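Local coordinates for protein metallocarboxypeptidase (Trypanosoma cruzi, PDB 3DWC) that probably removes C-terminal amino acids other than proline from peptides with broad specificity, as a metal-dependent carboxypeptidase of the M32 family, at residues L16-S30 / R42-T56. Sequence-based numbering, arbitrary orientation.
Sequences LYRYGHMLLLADWDS and RGAAMAELQLHMHDT
An antiparallel helical hairpin near the N-terminus of this M32 carboxypeptidase packs knobs into holes, with Tyr-19, Leu-23 and Met-53 as the interlocking side chains. The axes of 16-30 and 42-56 approach to 10.1 Å at 159°. Leu-23 enters between Met-46, Leu-49, Gln-50 and Met-53, its CD1 3.5 Å from Met-53 SD. In return Met-53, bent at its last torsion (chi3 66°), brings CE against Leu-16 O. Leu-49 splits its branches, CD1 wedged tightly against Met-22 CB and CD2 against Tyr-19 CB. Beyond it His-52 turns an edge to the face of the Tyr-19 ring in an offset edge-to-face pair, centroids 4.8 Å apart, and stacks on His-52 of the second subunit. At the other end, CG of Arg-42 stands anti to the backbone N; bends at chi2 and chi3 then turn the guanidinium to Asp-29, with CD against Ala-26 CB. Asp-29 OD1 forms a salt bridge with Arg-248 of the second subunit, and His-21 of that subunit is hydrogen-bonded to Arg-42 NE. Within the hairpin, NH1 and NH2 of Arg-42 make an end-on salt bridge to Asp-29 OD2, each at 3.0 Å and from one face of the carboxylate, the planes 64° apart; NH1 adds a weak bond to Ala-26 O.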
loop_
_atom_site.group_PDB
_atom_site.type_symbol
_atom_site.label_atom_id
_atom_site.label_comp_id
_atom_site.label_asym_id
_atom_site.label_seq_id
_atom_site.Cartn_x
_atom_site.Cartn_y
_atom_site.Cartn_z
ATOM N N LEU B 16 -4.030 17.820 -5.959
ATOM C CA LEU B 16 -2.948 17.060 -6.600
ATOM C C LEU B 16 -2.070 16.301 -5.615
ATOM O O LEU B 16 -1.727 15.152 -5.860
ATOM C CB LEU B 16 -2.064 17.991 -7.452
ATOM C CG LEU B 16 -2.698 18.557 -8.730
ATOM C CD1 LEU B 16 -1.794 19.642 -9.335
ATOM C CD2 LEU B 16 -3.097 17.407 -9.801
ATOM N N TYR B 17 -1.728 16.940 -4.498
ATOM C CA TYR B 17 -0.963 16.325 -3.395
ATOM C C TYR B 17 -1.700 15.086 -2.880
ATOM O O TYR B 17 -1.094 14.024 -2.697
ATOM C CB TYR B 17 -0.734 17.354 -2.283
ATOM C CG TYR B 17 0.140 16.913 -1.142
ATOM C CD1 TYR B 17 1.509 16.961 -1.237
ATOM C CD2 TYR B 17 -0.417 16.442 0.047
ATOM C CE1 TYR B 17 2.330 16.568 -0.155
ATOM C CE2 TYR B 17 0.381 16.013 1.102
ATOM C CZ TYR B 17 1.752 16.099 1.008
ATOM O OH TYR B 17 2.563 15.682 2.067
ATOM N N ARG B 18 -3.013 15.173 -2.751
ATOM C CA ARG B 18 -3.779 14.035 -2.272
ATOM C C ARG B 18 -3.773 12.897 -3.229
ATOM O O ARG B 18 -3.677 11.732 -2.824
ATOM C CB ARG B 18 -5.243 14.399 -2.009
ATOM C CG ARG B 18 -5.506 15.421 -0.927
ATOM C CD ARG B 18 -4.579 15.301 0.260
ATOM N NE ARG B 18 -4.854 16.383 1.228
ATOM C CZ ARG B 18 -4.154 16.558 2.338
ATOM N NH1 ARG B 18 -3.148 15.755 2.612
ATOM N NH2 ARG B 18 -4.446 17.561 3.172
ATOM N N TYR B 19 -3.894 13.210 -4.512
ATOM C CA TYR B 19 -3.850 12.166 -5.520
ATOM C C TYR B 19 -2.445 11.560 -5.581
ATOM O O TYR B 19 -2.288 10.355 -5.781
ATOM C CB TYR B 19 -4.227 12.720 -6.877
ATOM C CG TYR B 19 -5.624 13.311 -7.030
ATOM C CD1 TYR B 19 -6.736 12.718 -6.457
ATOM C CD2 TYR B 19 -5.840 14.418 -7.859
ATOM C CE1 TYR B 19 -8.065 13.245 -6.666
ATOM C CE2 TYR B 19 -7.140 14.934 -8.081
ATOM C CZ TYR B 19 -8.240 14.349 -7.454
ATOM O OH TYR B 19 -9.529 14.871 -7.645
ATOM N N GLY B 20 -1.422 12.391 -5.379
ATOM C CA GLY B 20 -0.021 11.940 -5.390
ATOM C C GLY B 20 0.284 10.997 -4.252
ATOM O O GLY B 20 1.022 10.022 -4.420
ATOM N N HIS B 21 -0.322 11.260 -3.095
ATOM C CA HIS B 21 -0.285 10.309 -1.983
ATOM C C HIS B 21 -0.644 8.873 -2.406
ATOM O O HIS B 21 0.109 7.940 -2.149
ATOM C CB HIS B 21 -1.192 10.789 -0.894
ATOM C CG HIS B 21 -1.296 9.864 0.276
ATOM N ND1 HIS B 21 -0.639 10.095 1.476
ATOM C CD2 HIS B 21 -2.055 8.755 0.464
ATOM C CE1 HIS B 21 -0.967 9.140 2.333
ATOM N NE2 HIS B 21 -1.819 8.315 1.745
ATOM N N MET B 22 -1.784 8.709 -3.055
ATOM C CA MET B 22 -2.182 7.400 -3.625
ATOM C C MET B 22 -1.162 6.754 -4.551
ATOM O O MET B 22 -0.846 5.576 -4.421
ATOM C CB MET B 22 -3.500 7.565 -4.357
ATOM C CG MET B 22 -4.673 7.954 -3.421
ATOM S SD MET B 22 -4.984 6.617 -2.212
ATOM C CE MET B 22 -6.307 7.246 -1.251
ATOM N N LEU B 23 -0.641 7.531 -5.490
ATOM C CA LEU B 23 0.357 7.055 -6.438
ATOM C C LEU B 23 1.643 6.592 -5.759
ATOM O O LEU B 23 2.198 5.561 -6.084
ATOM C CB LEU B 23 0.727 8.184 -7.414
ATOM C CG LEU B 23 -0.145 8.367 -8.643
ATOM C CD1 LEU B 23 0.523 9.388 -9.576
ATOM C CD2 LEU B 23 -0.337 7.032 -9.325
ATOM N N LEU B 24 2.102 7.377 -4.812
ATOM C CA LEU B 24 3.331 7.053 -4.084
ATOM C C LEU B 24 3.173 5.750 -3.259
ATOM O O LEU B 24 4.072 4.900 -3.169
ATOM C CB LEU B 24 3.664 8.251 -3.201
ATOM C CG LEU B 24 4.179 9.505 -3.920
ATOM C CD1 LEU B 24 4.098 10.759 -3.044
ATOM C CD2 LEU B 24 5.627 9.281 -4.361
ATOM N N LEU B 25 2.003 5.582 -2.666
ATOM C CA LEU B 25 1.686 4.354 -1.898
ATOM C C LEU B 25 1.668 3.206 -2.828
ATOM O O LEU B 25 2.303 2.180 -2.568
ATOM C CB LEU B 25 0.321 4.446 -1.234
ATOM C CG LEU B 25 -0.032 3.257 -0.302
ATOM C CD1 LEU B 25 0.980 3.223 0.902
ATOM C CD2 LEU B 25 -1.499 3.377 0.210
ATOM N N ALA B 26 0.932 3.370 -3.922
ATOM C CA ALA B 26 0.811 2.318 -4.956
ATOM C C ALA B 26 2.179 1.917 -5.499
ATOM O O ALA B 26 2.429 0.749 -5.751
ATOM C CB ALA B 26 -0.103 2.795 -6.105
ATOM N N ASP B 27 3.077 2.885 -5.639
ATOM C CA ASP B 27 4.417 2.600 -6.179
ATOM C C ASP B 27 5.238 1.886 -5.117
ATOM O O ASP B 27 5.839 0.882 -5.389
ATOM C CB ASP B 27 5.099 3.865 -6.675
ATOM C CG ASP B 27 6.410 3.571 -7.385
ATOM O OD1 ASP B 27 6.390 2.838 -8.406
ATOM O OD2 ASP B 27 7.443 3.986 -6.883
ATOM N N TRP B 28 5.220 2.387 -3.885
ATOM C CA TRP B 28 5.905 1.717 -2.790
ATOM C C TRP B 28 5.489 0.248 -2.662
ATOM O O TRP B 28 6.343 -0.665 -2.601
ATOM C CB TRP B 28 5.722 2.509 -1.450
ATOM C CG TRP B 28 6.255 1.758 -0.275
ATOM C CD1 TRP B 28 7.522 1.780 0.193
ATOM C CD2 TRP B 28 5.530 0.820 0.548
ATOM N NE1 TRP B 28 7.656 0.895 1.253
ATOM C CE2 TRP B 28 6.444 0.279 1.473
ATOM C CE3 TRP B 28 4.227 0.313 0.519
ATOM C CZ2 TRP B 28 6.071 -0.674 2.436
ATOM C CZ3 TRP B 28 3.860 -0.672 1.466
ATOM C CH2 TRP B 28 4.787 -1.153 2.407
ATOM N N ASP B 29 4.175 -0.003 -2.710
ATOM C CA ASP B 29 3.627 -1.316 -2.488
ATOM C C ASP B 29 3.972 -2.247 -3.623
ATOM O O ASP B 29 4.188 -3.464 -3.393
ATOM C CB ASP B 29 2.102 -1.164 -2.291
ATOM C CG ASP B 29 1.410 -2.449 -2.046
ATOM O OD1 ASP B 29 1.154 -2.773 -0.880
ATOM O OD2 ASP B 29 1.146 -3.187 -3.007
ATOM N N SER B 30 3.998 -1.728 -4.857
ATOM C CA SER B 30 4.304 -2.581 -6.012
ATOM C C SER B 30 5.707 -3.194 -5.878
ATOM O O SER B 30 5.958 -4.247 -6.405
ATOM C CB SER B 30 4.187 -1.825 -7.353
ATOM O OG SER B 30 5.168 -0.805 -7.364
ATOM N N ARG B 42 -2.529 -3.130 -10.813
ATOM C CA ARG B 42 -1.847 -2.007 -10.208
ATOM C C ARG B 42 -1.368 -0.983 -11.250
ATOM O O ARG B 42 -1.464 0.214 -11.007
ATOM C CB ARG B 42 -0.669 -2.477 -9.319
ATOM C CG ARG B 42 0.241 -1.459 -8.813
ATOM C CD ARG B 42 -0.366 -0.532 -7.751
ATOM N NE ARG B 42 -1.062 -1.326 -6.733
ATOM C CZ ARG B 42 -0.424 -1.958 -5.750
ATOM N NH1 ARG B 42 0.881 -1.800 -5.610
ATOM N NH2 ARG B 42 -1.099 -2.727 -4.894
ATOM N N GLY B 43 -0.879 -1.450 -12.394
ATOM C CA GLY B 43 -0.320 -0.533 -13.411
ATOM C C GLY B 43 -1.451 0.209 -14.081
ATOM O O GLY B 43 -1.365 1.419 -14.232
ATOM N N ALA B 44 -2.541 -0.498 -14.355
ATOM C CA ALA B 44 -3.788 0.109 -14.890
ATOM C C ALA B 44 -4.342 1.212 -13.953
ATOM O O ALA B 44 -4.754 2.317 -14.384
ATOM C CB ALA B 44 -4.793 -0.972 -15.163
ATOM N N ALA B 45 -4.254 0.971 -12.653
ATOM C CA ALA B 45 -4.790 1.902 -11.666
ATOM C C ALA B 45 -3.909 3.134 -11.537
ATOM O O ALA B 45 -4.401 4.257 -11.497
ATOM C CB ALA B 45 -4.954 1.199 -10.332
ATOM N N MET B 46 -2.602 2.923 -11.444
ATOM C CA MET B 46 -1.643 4.007 -11.459
ATOM C C MET B 46 -1.757 4.890 -12.710
ATOM O O MET B 46 -1.749 6.094 -12.601
ATOM C CB MET B 46 -0.246 3.396 -11.330
ATOM C CG MET B 46 -0.028 2.895 -9.898
ATOM S SD MET B 46 1.569 2.161 -9.608
ATOM C CE MET B 46 2.663 3.578 -9.641
ATOM N N ALA B 47 -1.966 4.291 -13.881
ATOM C CA ALA B 47 -2.101 5.019 -15.133
ATOM C C ALA B 47 -3.317 5.898 -15.150
ATOM O O ALA B 47 -3.268 7.007 -15.686
ATOM C CB ALA B 47 -2.199 4.042 -16.360
ATOM N N GLU B 48 -4.438 5.362 -14.676
ATOM C CA GLU B 48 -5.671 6.114 -14.648
ATOM C C GLU B 48 -5.544 7.311 -13.708
ATOM O O GLU B 48 -5.946 8.419 -14.028
ATOM C CB GLU B 48 -6.859 5.231 -14.229
ATOM C CG GLU B 48 -8.199 5.937 -14.384
ATOM C CD GLU B 48 -8.519 6.323 -15.828
ATOM O OE1 GLU B 48 -8.938 7.460 -16.071
ATOM O OE2 GLU B 48 -8.307 5.528 -16.723
ATOM N N LEU B 49 -4.953 7.101 -12.561
ATOM C CA LEU B 49 -4.770 8.220 -11.595
ATOM C C LEU B 49 -3.754 9.276 -12.106
ATOM O O LEU B 49 -3.980 10.477 -11.961
ATOM C CB LEU B 49 -4.331 7.705 -10.224
ATOM C CG LEU B 49 -4.937 8.349 -8.944
ATOM C CD1 LEU B 49 -4.063 8.082 -7.750
ATOM C CD2 LEU B 49 -5.207 9.836 -9.066
ATOM N N GLN B 50 -2.653 8.825 -12.702
ATOM C CA GLN B 50 -1.696 9.711 -13.377
ATOM C C GLN B 50 -2.434 10.557 -14.400
ATOM O O GLN B 50 -2.203 11.748 -14.465
ATOM C CB GLN B 50 -0.545 8.937 -14.069
ATOM C CG GLN B 50 0.439 8.218 -13.111
ATOM C CD GLN B 50 1.369 7.113 -13.757
ATOM O OE1 GLN B 50 1.303 6.810 -14.942
ATOM N NE2 GLN B 50 2.220 6.514 -12.925
ATOM N N LEU B 51 -3.321 9.943 -15.188
ATOM C CA LEU B 51 -4.131 10.669 -16.184
ATOM C C LEU B 51 -4.914 11.835 -15.552
ATOM O O LEU B 51 -4.874 12.980 -16.033
ATOM C CB LEU B 51 -5.078 9.713 -16.891
ATOM C CG LEU B 51 -5.671 10.054 -18.250
ATOM C CD1 LEU B 51 -6.672 9.002 -18.653
ATOM C CD2 LEU B 51 -6.354 11.375 -18.228
ATOM N N HIS B 52 -5.593 11.551 -14.448
ATOM C CA HIS B 52 -6.433 12.543 -13.790
ATOM C C HIS B 52 -5.557 13.693 -13.292
ATOM O O HIS B 52 -5.853 14.862 -13.519
ATOM C CB HIS B 52 -7.244 11.903 -12.660
ATOM C CG HIS B 52 -8.196 12.846 -11.986
ATOM N ND1 HIS B 52 -9.172 13.528 -12.668
ATOM C CD2 HIS B 52 -8.283 13.249 -10.695
ATOM C CE1 HIS B 52 -9.828 14.308 -11.826
ATOM N NE2 HIS B 52 -9.308 14.156 -10.622
ATOM N N MET B 53 -4.440 13.363 -12.656
ATOM C CA MET B 53 -3.509 14.399 -12.210
ATOM C C MET B 53 -3.067 15.245 -13.392
ATOM O O MET B 53 -3.031 16.466 -13.301
ATOM C CB MET B 53 -2.316 13.788 -11.525
ATOM C CG MET B 53 -2.695 13.026 -10.300
ATOM S SD MET B 53 -1.290 12.322 -9.466
ATOM C CE MET B 53 -0.419 13.797 -8.923
ATOM N N HIS B 54 -2.780 14.607 -14.521
ATOM C CA HIS B 54 -2.400 15.334 -15.725
ATOM C C HIS B 54 -3.480 16.290 -16.264
ATOM O O HIS B 54 -3.161 17.432 -16.635
ATOM C CB HIS B 54 -2.022 14.362 -16.827
ATOM C CG HIS B 54 -1.684 15.033 -18.119
ATOM N ND1 HIS B 54 -0.488 15.686 -18.324
ATOM C CD2 HIS B 54 -2.381 15.147 -19.273
ATOM C CE1 HIS B 54 -0.455 16.154 -19.560
ATOM N NE2 HIS B 54 -1.595 15.847 -20.153
ATOM N N ASP B 55 -4.729 15.818 -16.341
ATOM C CA ASP B 55 -5.860 16.633 -16.769
ATOM C C ASP B 55 -6.138 17.785 -15.806
ATOM O O ASP B 55 -6.505 18.873 -16.230
ATOM C CB ASP B 55 -7.130 15.786 -16.872
ATOM C CG ASP B 55 -7.079 14.780 -17.992
ATOM O OD1 ASP B 55 -6.175 14.853 -18.845
ATOM O OD2 ASP B 55 -7.939 13.892 -18.013
ATOM N N THR B 56 -5.953 17.537 -14.513
ATOM C CA THR B 56 -6.145 18.547 -13.491
ATOM C C THR B 56 -5.153 19.703 -13.633
ATOM O O THR B 56 -5.575 20.861 -13.681
ATOM C CB THR B 56 -6.041 17.915 -12.090
ATOM O OG1 THR B 56 -7.026 16.887 -11.990
ATOM C CG2 THR B 56 -6.295 18.942 -10.990
#